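Plantazolicin methyltransferase BamL (Bacillus amyloliquefaciens subsp. plantarum, PDB 5DM0) probably transfers methyl groups from S-adenosylmethionine to the amino terminus of desmethylplantazolicin, the precursor of the antibiotic plantazolicin. Local coordinates at residues V66-C71 / I129-L134; Q20-H25 / E182-D187; R44-E49 / Q241-T246. All coordinates share one frame; numbering follows the deposited sequence.

Interaction 1: V66-C71 / I129-L134. With SAH (S-adenosyl-L-homocysteine), chain D; 5D8 (ethyl 2-(2-{2-[(1S)-1-amino-4-carbamimidamidobutyl]-1,3-thiazol-4-yl}-5-methyl-1,3-oxazol-4-yl)-1,3-thiazole-4-carboxylate), chain E.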
# COMPACT_ATOMS: atom_id res chain seq x y z
N VAL A 66 -6.01 -9.01 -8.70
CA VAL A 66 -5.43 -8.08 -7.74
C VAL A 66 -5.60 -8.66 -6.35
O VAL A 66 -6.69 -9.09 -5.97
CB VAL A 66 -6.07 -6.69 -7.81
CG1 VAL A 66 -5.47 -5.77 -6.75
CG2 VAL A 66 -5.89 -6.08 -9.20
N LEU A 67 -4.50 -8.69 -5.61
CA LEU A 67 -4.49 -9.11 -4.22
C LEU A 67 -4.21 -7.88 -3.37
O LEU A 67 -3.19 -7.21 -3.55
CB LEU A 67 -3.40 -10.17 -4.02
CG LEU A 67 -3.09 -10.58 -2.57
CD1 LEU A 67 -4.35 -11.14 -1.90
CD2 LEU A 67 -1.98 -11.60 -2.51
N ASP A 68 -5.12 -7.57 -2.45
CA ASP A 68 -5.03 -6.38 -1.61
C ASP A 68 -4.63 -6.77 -0.18
O ASP A 68 -5.39 -7.43 0.53
CB ASP A 68 -6.36 -5.61 -1.63
CG ASP A 68 -6.25 -4.22 -1.02
OD1 ASP A 68 -5.15 -3.63 -1.00
OD2 ASP A 68 -7.28 -3.71 -0.54
N ILE A 69 -3.40 -6.40 0.19
CA ILE A 69 -2.81 -6.74 1.49
C ILE A 69 -3.17 -5.68 2.53
O ILE A 69 -2.89 -4.48 2.33
CB ILE A 69 -1.27 -6.86 1.37
CG1 ILE A 69 -0.85 -7.86 0.27
CG2 ILE A 69 -0.62 -7.16 2.72
CD1 ILE A 69 -1.24 -9.31 0.46
N GLY A 70 -3.76 -6.11 3.65
CA GLY A 70 -4.26 -5.20 4.69
C GLY A 70 -5.43 -4.40 4.12
O GLY A 70 -5.43 -3.17 4.15
N CYS A 71 -6.41 -5.13 3.59
CA CYS A 71 -7.48 -4.57 2.76
C CYS A 71 -8.52 -3.74 3.53
O CYS A 71 -9.40 -3.13 2.92
CB CYS A 71 -8.18 -5.69 1.98
SG CYS A 71 -9.05 -6.85 3.06
N ILE A 129 -1.24 -8.14 -9.73
CA ILE A 129 -0.94 -6.98 -8.90
C ILE A 129 -1.15 -7.34 -7.43
O ILE A 129 -2.18 -7.90 -7.04
CB ILE A 129 -1.81 -5.76 -9.27
CG1 ILE A 129 -1.51 -5.31 -10.70
CG2 ILE A 129 -1.57 -4.60 -8.28
CD1 ILE A 129 -2.45 -4.25 -11.23
N ILE A 130 -0.14 -7.02 -6.63
CA ILE A 130 -0.25 -7.14 -5.19
C ILE A 130 -0.07 -5.74 -4.61
O ILE A 130 0.98 -5.11 -4.80
CB ILE A 130 0.77 -8.13 -4.61
CG1 ILE A 130 0.61 -9.51 -5.26
CG2 ILE A 130 0.58 -8.24 -3.09
CD1 ILE A 130 1.70 -10.50 -4.92
N PHE A 131 -1.10 -5.26 -3.93
CA PHE A 131 -1.20 -3.89 -3.44
C PHE A 131 -1.04 -3.87 -1.92
O PHE A 131 -1.76 -4.57 -1.20
CB PHE A 131 -2.56 -3.34 -3.86
CG PHE A 131 -2.75 -1.85 -3.66
CD1 PHE A 131 -1.75 -0.93 -3.97
CD2 PHE A 131 -3.99 -1.38 -3.24
CE1 PHE A 131 -1.99 0.44 -3.82
CE2 PHE A 131 -4.24 -0.02 -3.10
CZ PHE A 131 -3.23 0.89 -3.39
N ILE A 132 -0.08 -3.09 -1.43
CA ILE A 132 0.16 -2.98 0.01
C ILE A 132 0.07 -1.50 0.34
O ILE A 132 1.08 -0.79 0.28
CB ILE A 132 1.55 -3.55 0.42
CG1 ILE A 132 1.78 -4.96 -0.17
CG2 ILE A 132 1.68 -3.60 1.95
CD1 ILE A 132 3.13 -5.57 0.20
N HIS A 133 -1.14 -1.04 0.64
CA HIS A 133 -1.43 0.40 0.78
C HIS A 133 -1.56 0.81 2.25
O HIS A 133 -2.45 0.32 2.97
CB HIS A 133 -2.71 0.71 0.00
CG HIS A 133 -3.01 2.17 -0.18
ND1 HIS A 133 -2.25 2.99 -0.98
CD2 HIS A 133 -4.02 2.94 0.29
CE1 HIS A 133 -2.76 4.21 -0.97
NE2 HIS A 133 -3.84 4.20 -0.22
N LEU A 134 -0.66 1.70 2.69
CA LEU A 134 -0.69 2.30 4.02
C LEU A 134 -0.74 1.30 5.17
O LEU A 134 -1.47 1.52 6.15
CB LEU A 134 -1.84 3.32 4.12
CG LEU A 134 -1.96 4.31 2.96
CD1 LEU A 134 -3.20 5.18 3.08
CD2 LEU A 134 -0.70 5.16 2.86
N SAH D . -4.99 -0.82 2.91
CA SAH D . -5.74 0.05 3.88
CB SAH D . -4.95 0.16 5.18
CG SAH D . -5.93 0.25 6.34
SD SAH D . -5.15 0.55 7.89
C SAH D . -5.92 1.41 3.26
O SAH D . -6.24 2.40 3.92
OXT SAH D . -5.77 1.56 2.05
C5' SAH D . -4.03 -0.81 8.05
C4' SAH D . -4.72 -2.17 7.92
O4' SAH D . -3.73 -3.20 7.96
C3' SAH D . -5.69 -2.49 9.06
O3' SAH D . -6.97 -2.81 8.51
C2' SAH D . -5.09 -3.68 9.78
O2' SAH D . -6.07 -4.59 10.30
C1' SAH D . -4.26 -4.32 8.68
N9 SAH D . -3.14 -5.16 9.14
C8 SAH D . -2.21 -4.87 10.07
N7 SAH D . -1.32 -5.88 10.19
C5 SAH D . -1.68 -6.84 9.32
C6 SAH D . -1.17 -8.17 8.92
N6 SAH D . -0.07 -8.70 9.51
N1 SAH D . -1.86 -8.83 7.96
C2 SAH D . -2.96 -8.33 7.36
N3 SAH D . -3.47 -7.11 7.67
C4 SAH D . -2.87 -6.35 8.62
C1 5D8 E . -1.61 7.79 8.84
C2 5D8 E . -1.87 7.34 7.54
C3 5D8 E . -1.86 9.96 5.22
C4 5D8 E . -2.40 5.37 8.43
C5 5D8 E . -1.91 8.82 4.29
C6 5D8 E . -1.82 8.23 6.36
C8 5D8 E . -1.99 11.37 4.82
C11 5D8 E . -2.47 13.78 4.70
C12 5D8 E . -2.22 13.13 3.48
O14 5D8 E . -2.11 15.07 2.19
C13 5D8 E . -2.23 13.86 2.20
O15 5D8 E . -2.43 13.10 0.97
N2 5D8 E . -1.98 11.78 3.55
S1 5D8 E . -2.39 12.59 5.95
N1 5D8 E . -1.89 9.57 6.50
O9 5D8 E . -1.86 7.70 5.08
C7 5D8 E . -1.90 8.64 2.80
S5 5D8 E . -1.94 6.37 9.78
N3 5D8 E . -2.32 6.08 7.29
CA 5D8 E . -2.81 3.96 8.66
N 5D8 E . -3.24 3.38 7.39
CB 5D8 E . -1.68 3.12 9.27
CG 5D8 E . -0.33 3.27 8.58
CD 5D8 E . 0.50 2.01 8.85
NE 5D8 E . 1.86 2.28 8.38
CZ 5D8 E . 2.83 2.76 9.05
NH1 5D8 E . 3.97 2.93 8.50
NH2 5D8 E . 2.69 3.10 10.27
C9 5D8 E . -2.45 13.75 -0.30
C10 5D8 E . -3.75 13.42 -1.02
O HOH W 1 -3.50 -2.45 0.74

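Interaction 2: Q20-H25 / E182-D187. With SAH (S-adenosyl-L-homocysteine), chain D; 5D8 (ethyl 2-(2-{2-[(1S)-1-amino-4-carbamimidamidobutyl]-1,3-thiazol-4-yl}-5-methyl-1,3-oxazol-4-yl)-1,3-thiazole-4-carboxylate), chain E; SO4 (sulfate ion), chain C.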
# COMPACT_ATOMS: atom_id res chain seq x y z
N GLN A 20 0.91 -1.45 15.54
CA GLN A 20 -0.17 -2.39 15.24
C GLN A 20 -1.23 -2.45 16.34
O GLN A 20 -2.39 -2.78 16.05
CB GLN A 20 0.40 -3.78 14.90
CG GLN A 20 -0.61 -4.93 14.79
CD GLN A 20 -1.71 -4.74 13.76
OE1 GLN A 20 -1.70 -3.80 12.95
NE2 GLN A 20 -2.69 -5.64 13.78
N THR A 21 -0.87 -2.11 17.59
CA THR A 21 -1.88 -2.05 18.66
C THR A 21 -3.04 -1.12 18.31
O THR A 21 -4.15 -1.29 18.80
CB THR A 21 -1.31 -1.67 20.05
OG1 THR A 21 -0.80 -0.32 20.03
CG2 THR A 21 -0.21 -2.65 20.50
N TRP A 22 -2.79 -0.14 17.44
CA TRP A 22 -3.84 0.78 16.99
C TRP A 22 -4.88 0.14 16.08
O TRP A 22 -5.89 0.77 15.77
CB TRP A 22 -3.23 2.05 16.34
CG TRP A 22 -2.55 2.90 17.38
CD1 TRP A 22 -1.26 2.80 17.79
CD2 TRP A 22 -3.16 3.92 18.18
NE1 TRP A 22 -1.01 3.73 18.79
CE2 TRP A 22 -2.16 4.42 19.04
CE3 TRP A 22 -4.45 4.46 18.24
CZ2 TRP A 22 -2.41 5.45 19.96
CZ3 TRP A 22 -4.70 5.49 19.16
CH2 TRP A 22 -3.68 5.97 20.00
N PHE A 23 -4.65 -1.11 15.69
CA PHE A 23 -5.58 -1.85 14.85
C PHE A 23 -6.09 -3.12 15.53
O PHE A 23 -7.02 -3.74 15.03
CB PHE A 23 -4.95 -2.15 13.49
CG PHE A 23 -4.66 -0.90 12.72
CD1 PHE A 23 -5.67 -0.27 12.01
CD2 PHE A 23 -3.41 -0.30 12.80
CE1 PHE A 23 -5.43 0.92 11.34
CE2 PHE A 23 -3.16 0.89 12.14
CZ PHE A 23 -4.16 1.50 11.41
N SER A 24 -5.50 -3.47 16.67
CA SER A 24 -5.88 -4.69 17.38
C SER A 24 -6.53 -4.44 18.73
O SER A 24 -7.20 -5.32 19.27
CB SER A 24 -4.68 -5.62 17.54
OG SER A 24 -3.74 -5.08 18.46
N HIS A 25 -6.31 -3.25 19.30
CA HIS A 25 -6.89 -2.90 20.60
C HIS A 25 -8.20 -2.13 20.38
O HIS A 25 -8.24 -1.21 19.57
CB HIS A 25 -5.90 -2.08 21.44
CG HIS A 25 -4.68 -2.84 21.87
ND1 HIS A 25 -3.81 -2.35 22.82
CD2 HIS A 25 -4.20 -4.05 21.51
CE1 HIS A 25 -2.84 -3.22 23.01
NE2 HIS A 25 -3.06 -4.27 22.23
N GLU A 182 -3.04 12.40 17.83
CA GLU A 182 -1.63 12.74 17.95
C GLU A 182 -0.79 11.54 18.40
O GLU A 182 0.26 11.27 17.81
CB GLU A 182 -1.43 13.95 18.87
CG GLU A 182 -1.98 15.24 18.26
CD GLU A 182 -1.80 16.48 19.12
OE1 GLU A 182 -1.33 16.39 20.27
OE2 GLU A 182 -2.14 17.57 18.62
N ALA A 183 -1.28 10.80 19.40
CA ALA A 183 -0.57 9.62 19.92
C ALA A 183 -0.51 8.53 18.86
O ALA A 183 0.51 7.85 18.71
CB ALA A 183 -1.24 9.10 21.18
N TYR A 184 -1.62 8.38 18.14
CA TYR A 184 -1.75 7.41 17.06
C TYR A 184 -0.66 7.65 16.03
O TYR A 184 0.12 6.74 15.72
CB TYR A 184 -3.14 7.55 16.44
CG TYR A 184 -3.35 6.84 15.11
CD1 TYR A 184 -3.09 5.48 14.97
CD2 TYR A 184 -3.87 7.53 14.02
CE1 TYR A 184 -3.31 4.83 13.77
CE2 TYR A 184 -4.10 6.90 12.81
CZ TYR A 184 -3.82 5.55 12.69
OH TYR A 184 -4.03 4.90 11.49
N LEU A 185 -0.58 8.87 15.52
CA LEU A 185 0.40 9.21 14.48
C LEU A 185 1.84 9.12 14.96
O LEU A 185 2.71 8.66 14.23
CB LEU A 185 0.10 10.59 13.87
CG LEU A 185 -1.25 10.73 13.15
CD1 LEU A 185 -1.43 12.15 12.64
CD2 LEU A 185 -1.41 9.73 12.00
N LYS A 186 2.09 9.55 16.19
CA LYS A 186 3.43 9.40 16.76
C LYS A 186 3.88 7.93 16.70
O LYS A 186 5.01 7.63 16.29
CB LYS A 186 3.46 9.95 18.19
CG LYS A 186 3.38 11.47 18.24
CD LYS A 186 3.41 12.00 19.66
CE LYS A 186 3.30 13.51 19.68
NZ LYS A 186 3.30 14.06 21.07
N ASP A 187 2.98 7.01 17.06
CA ASP A 187 3.29 5.59 16.98
C ASP A 187 3.43 5.09 15.53
O ASP A 187 4.31 4.29 15.23
CB ASP A 187 2.24 4.76 17.73
CG ASP A 187 2.42 4.84 19.24
OD1 ASP A 187 3.45 5.38 19.71
OD2 ASP A 187 1.52 4.34 19.96
N SAH D . -4.99 -0.82 2.91
CA SAH D . -5.74 0.05 3.88
CB SAH D . -4.95 0.16 5.18
CG SAH D . -5.93 0.25 6.34
SD SAH D . -5.15 0.55 7.89
C SAH D . -5.92 1.41 3.26
O SAH D . -6.24 2.40 3.92
OXT SAH D . -5.77 1.56 2.05
C5' SAH D . -4.03 -0.81 8.05
C4' SAH D . -4.72 -2.17 7.92
O4' SAH D . -3.73 -3.20 7.96
C3' SAH D . -5.69 -2.49 9.06
O3' SAH D . -6.97 -2.81 8.51
C2' SAH D . -5.09 -3.68 9.78
O2' SAH D . -6.07 -4.59 10.30
C1' SAH D . -4.26 -4.32 8.68
N9 SAH D . -3.14 -5.16 9.14
C8 SAH D . -2.21 -4.87 10.07
N7 SAH D . -1.32 -5.88 10.19
C5 SAH D . -1.68 -6.84 9.32
C6 SAH D . -1.17 -8.17 8.92
N6 SAH D . -0.07 -8.70 9.51
N1 SAH D . -1.86 -8.83 7.96
C2 SAH D . -2.96 -8.33 7.36
N3 SAH D . -3.47 -7.11 7.67
C4 SAH D . -2.87 -6.35 8.62
C1 5D8 E . -1.61 7.79 8.84
C2 5D8 E . -1.87 7.34 7.54
C3 5D8 E . -1.86 9.96 5.22
C4 5D8 E . -2.40 5.37 8.43
C5 5D8 E . -1.91 8.82 4.29
C6 5D8 E . -1.82 8.23 6.36
C8 5D8 E . -1.99 11.37 4.82
C11 5D8 E . -2.47 13.78 4.70
C12 5D8 E . -2.22 13.13 3.48
O14 5D8 E . -2.11 15.07 2.19
C13 5D8 E . -2.23 13.86 2.20
O15 5D8 E . -2.43 13.10 0.97
N2 5D8 E . -1.98 11.78 3.55
S1 5D8 E . -2.39 12.59 5.95
N1 5D8 E . -1.89 9.57 6.50
O9 5D8 E . -1.86 7.70 5.08
C7 5D8 E . -1.90 8.64 2.80
S5 5D8 E . -1.94 6.37 9.78
N3 5D8 E . -2.32 6.08 7.29
CA 5D8 E . -2.81 3.96 8.66
N 5D8 E . -3.24 3.38 7.39
CB 5D8 E . -1.68 3.12 9.27
CG 5D8 E . -0.33 3.27 8.58
CD 5D8 E . 0.50 2.01 8.85
NE 5D8 E . 1.86 2.28 8.38
CZ 5D8 E . 2.83 2.76 9.05
NH1 5D8 E . 3.97 2.93 8.50
NH2 5D8 E . 2.69 3.10 10.27
C9 5D8 E . -2.45 13.75 -0.30
C10 5D8 E . -3.75 13.42 -1.02
S SO4 C . -2.18 -7.77 21.45
O1 SO4 C . -1.68 -8.62 22.55
O2 SO4 C . -1.50 -6.46 21.49
O3 SO4 C . -3.63 -7.54 21.59
O4 SO4 C . -1.89 -8.45 20.17

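Interaction 3: R44-E49 / Q241-T246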
# COMPACT_ATOMS: atom_id res chain seq x y z
N ARG A 44 -6.74 7.25 -2.12
CA ARG A 44 -7.07 5.88 -2.51
C ARG A 44 -7.22 5.74 -4.02
O ARG A 44 -6.60 4.87 -4.63
CB ARG A 44 -8.34 5.42 -1.80
CG ARG A 44 -8.63 3.94 -1.86
CD ARG A 44 -9.92 3.66 -1.10
NE ARG A 44 -9.77 3.88 0.34
CZ ARG A 44 -10.71 4.36 1.14
NH1 ARG A 44 -11.90 4.70 0.66
NH2 ARG A 44 -10.47 4.50 2.43
N SER A 45 -8.05 6.61 -4.60
CA SER A 45 -8.28 6.60 -6.04
C SER A 45 -6.98 6.81 -6.80
O SER A 45 -6.73 6.13 -7.80
CB SER A 45 -9.30 7.68 -6.42
OG SER A 45 -9.42 7.79 -7.82
N ILE A 46 -6.16 7.75 -6.33
CA ILE A 46 -4.88 8.07 -6.97
C ILE A 46 -3.97 6.85 -6.97
O ILE A 46 -3.45 6.47 -8.01
CB ILE A 46 -4.15 9.25 -6.29
CG1 ILE A 46 -5.03 10.51 -6.27
CG2 ILE A 46 -2.78 9.49 -6.93
CD1 ILE A 46 -5.32 11.07 -7.63
N SER A 47 -3.79 6.24 -5.81
CA SER A 47 -2.94 5.06 -5.68
C SER A 47 -3.38 3.91 -6.59
O SER A 47 -2.55 3.26 -7.20
CB SER A 47 -2.90 4.58 -4.23
OG SER A 47 -2.29 5.57 -3.40
N ILE A 48 -4.69 3.66 -6.63
CA ILE A 48 -5.23 2.59 -7.47
C ILE A 48 -5.02 2.90 -8.95
O ILE A 48 -4.52 2.06 -9.71
CB ILE A 48 -6.73 2.33 -7.18
CG1 ILE A 48 -6.93 1.84 -5.74
CG2 ILE A 48 -7.28 1.30 -8.18
CD1 ILE A 48 -8.35 1.94 -5.23
N GLU A 49 -5.39 4.10 -9.36
CA GLU A 49 -5.22 4.46 -10.77
C GLU A 49 -3.75 4.48 -11.16
O GLU A 49 -3.41 4.20 -12.31
CB GLU A 49 -5.92 5.77 -11.14
CG GLU A 49 -7.45 5.75 -11.03
CD GLU A 49 -8.14 4.70 -11.92
OE1 GLU A 49 -7.55 4.21 -12.90
OE2 GLU A 49 -9.30 4.37 -11.62
N GLN A 241 -5.31 10.63 -15.03
CA GLN A 241 -5.42 12.08 -15.16
C GLN A 241 -6.68 12.61 -14.47
O GLN A 241 -6.61 13.63 -13.78
CB GLN A 241 -5.37 12.50 -16.63
CG GLN A 241 -4.00 12.29 -17.23
CD GLN A 241 -3.91 12.75 -18.67
OE1 GLN A 241 -4.18 11.99 -19.61
NE2 GLN A 241 -3.50 13.99 -18.86
N ASP A 242 -7.80 11.93 -14.64
CA ASP A 242 -9.07 12.35 -14.02
C ASP A 242 -9.05 12.26 -12.49
O ASP A 242 -9.57 13.15 -11.81
CB ASP A 242 -10.23 11.53 -14.57
CG ASP A 242 -10.53 11.83 -16.03
OD1 ASP A 242 -9.96 12.79 -16.59
OD2 ASP A 242 -11.34 11.09 -16.62
N ALA A 243 -8.45 11.20 -11.96
CA ALA A 243 -8.33 11.05 -10.51
C ALA A 243 -7.49 12.18 -9.92
O ALA A 243 -7.79 12.72 -8.85
CB ALA A 243 -7.75 9.69 -10.14
N LEU A 244 -6.43 12.55 -10.64
CA LEU A 244 -5.56 13.64 -10.20
C LEU A 244 -6.28 14.98 -10.18
O LEU A 244 -6.27 15.68 -9.16
CB LEU A 244 -4.28 13.69 -11.06
CG LEU A 244 -3.32 12.50 -10.87
CD1 LEU A 244 -2.33 12.43 -12.02
CD2 LEU A 244 -2.59 12.57 -9.53
N ARG A 245 -6.91 15.33 -11.30
CA ARG A 245 -7.66 16.59 -11.41
C ARG A 245 -8.70 16.74 -10.29
O ARG A 245 -8.80 17.80 -9.68
CB ARG A 245 -8.36 16.70 -12.77
CG ARG A 245 -8.70 18.14 -13.14
CD ARG A 245 -9.80 18.28 -14.17
NE ARG A 245 -9.94 17.12 -15.05
CZ ARG A 245 -11.01 16.33 -15.07
NH1 ARG A 245 -12.04 16.58 -14.26
NH2 ARG A 245 -11.07 15.30 -15.90
N THR A 246 -9.47 15.68 -10.07
CA THR A 246 -10.53 15.61 -9.05
C THR A 246 -10.03 15.88 -7.63
O THR A 246 -10.76 16.44 -6.80
CB THR A 246 -11.19 14.21 -9.07
OG1 THR A 246 -11.89 14.03 -10.31
CG2 THR A 246 -12.16 14.01 -7.90

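Interaction 1: V66-C71 / I129-L134
Strands 65-69 and 127-133 are the central parallel neighbours of the class I, Rossmann-like methyltransferase sheet, and the loops that leave their C-terminal ends hold S-adenosyl-L-homocysteine. Val66 lies beside Ile129, Leu67 beside Ile130 and Asp68 beside Phe131, and the axes of the short segments are inclined by 18°. Three backbone bonds fix this register: Leu67 N to Ile129 O (2.8 Å), then Phe131 N to Leu67 O and Ile69 N to Phe131 O. Between them, Val66 CA and Ile130 CA direct weaker C-H...O contacts at Ile129 O and Leu67 O respectively.

The sheet has two differently packed faces. On that of Leu67, Ile69, Ile130 and Ile132, the CG1 of Ile69 meets the CG2 methyl of Ile130 at 3.7 Å, while its CB rests against Ile132 CG1. Ile69 CG1 lies anti to its own carbonyl carbon, which sets it beside strand 127-133. On the other face Asp68 and Phe131 run side by side, carboxylate and ring planes 22° apart, and Asp68 OD1 approaches Phe131 CD2 to 3.4 Å. Helices 41-59 and 75-83 pack on this side, where the Phe51 ring meets Phe131 edge-to-face.

Past Ile69 the strands separate, and a water occupies the gap: it accepts from His133 N and can donate to Asp68 OD1 (2.7 Å) and Ile69 O (2.6 Å), though probably not to both at all times, other acceptors being near. Just beyond, Gly70 turns with positive phi (66°), in the glycine-rich loop that follows the first strand in this family. The amino nitrogen of the bound cofactor product bridges the two strand ends, SAH N donating to Gly70 O at 2.7 Å and to His133 O at 2.8 Å.

Interaction 2: Q20-H25 / E182-D187
Trp22 and Tyr184 supply most of the buried surface where helix 13-24 meets helix 179-191, with Asp187 adding the polar component. The indole lies against the backbone of helix 179-191: Tyr184 CA sits 3.6 Å from the centroid of the Trp22 six-membered ring and 14° off its normal, a CH-pi contact over the face. Next to it, Tyr184 CD1 touches Trp22 CD2 at 3.6 Å. The phenol and the five-membered ring of the indole are inclined at 54°, so the pair is neither a stack nor a T-shape. Ala183 CB adds an apolar contact to Trp22 CZ2.

At the rim of the indole, Trp22 NE1 donates to Asp187 OD2 at 2.9 Å with an N-H...O angle of 172°. The acceptor lies within the indole plane and is engaged through its anti lone pair, while the carboxylate itself is turned well out of the ring plane. Asp187 OD2 also receives a bond from Gln18, one turn before Trp22, and therefore links two residues of helix 13-24.

Tyr184 CG, anti to the backbone N, carries the phenol from the indole toward the ligands. Phe23 CZ meets Tyr184 OH at 3.4 Å near the phenol plane, the hydroxyl being hydrogen-bonded to Asp36. Phe23 CE1 lies 3.5 Å from SAH SD, and Tyr184 OH is 3.1 Å from 5D8 S5, so the two aromatic side chains line the place where cofactor and substrate analogue meet.

One straight polar bond at the edge, combined with a C-H over the face, would restrict both sliding and rotation of the indole. This chemistry is consistent with an N-terminal segment that helps to enclose the active site.

Interaction 3: R44-E49 / Q241-T246
The short helical segments 44-49 and 241-246 run nearly antiparallel, at 160°, with axes 9.0 Å apart at closest approach and Ile46 CA nearest Ala243 CA at 5.8 Å. Ala243 and Ile46 bury nearly equal areas, 66 and 65 Å², more than any other residue of the contact, and the Ala243 methyl points at the other helix. There Ala243 CB meets Ser45 OG at 3.4 Å and, more loosely, Glu49 CG.

Ile46 reaches the backbone of Ala243. Both of its torsions are near -60° (chi1 -58°, chi2 -65°), and the bent chain places Ile46 CD1 3.2 Å from Ala243 O. The same methyl packs on Leu244 CD2 at 3.6 Å, the two side chains meeting at about a right angle.

No hydrogen bond joins the segments. The polar ends instead turn to helix 75-83: Ser45 OG and Glu49 OE2 both pair with Tyr79, and Glu49 OE1 forms a salt bridge with Arg83. On the other segment, Asp242 OD1 and Arg245 NH2 form an internal salt bridge at 2.8 Å. This is antiparallel helix packing with an alanine at the closest approach, joining a helix layered on the Rossmann-like sheet to the last helix, 238-247.

Overall arrangement
From the N terminus, residues 20-25 on helix 13-24 open the loop that interaction 2 closes at helix 179-191. Residues 44-49 on helix 41-59 open the next, which interaction 3 closes at helix 238-247; these two loops cross, their segments alternating along the chain. Interaction 1, between strands 65-69 and 127-133, is nested within both. Its sheet touches interaction 3 directly, through Phe131 and Ser47, whereas interaction 2 stays about 6 Å away at the nearest atoms and is related to it through SAH and 5D8, which both contacts touch. Together they connect the central sheet, helix 13-24 beside the ligands and the last helix, 238-247, outside helix 41-59.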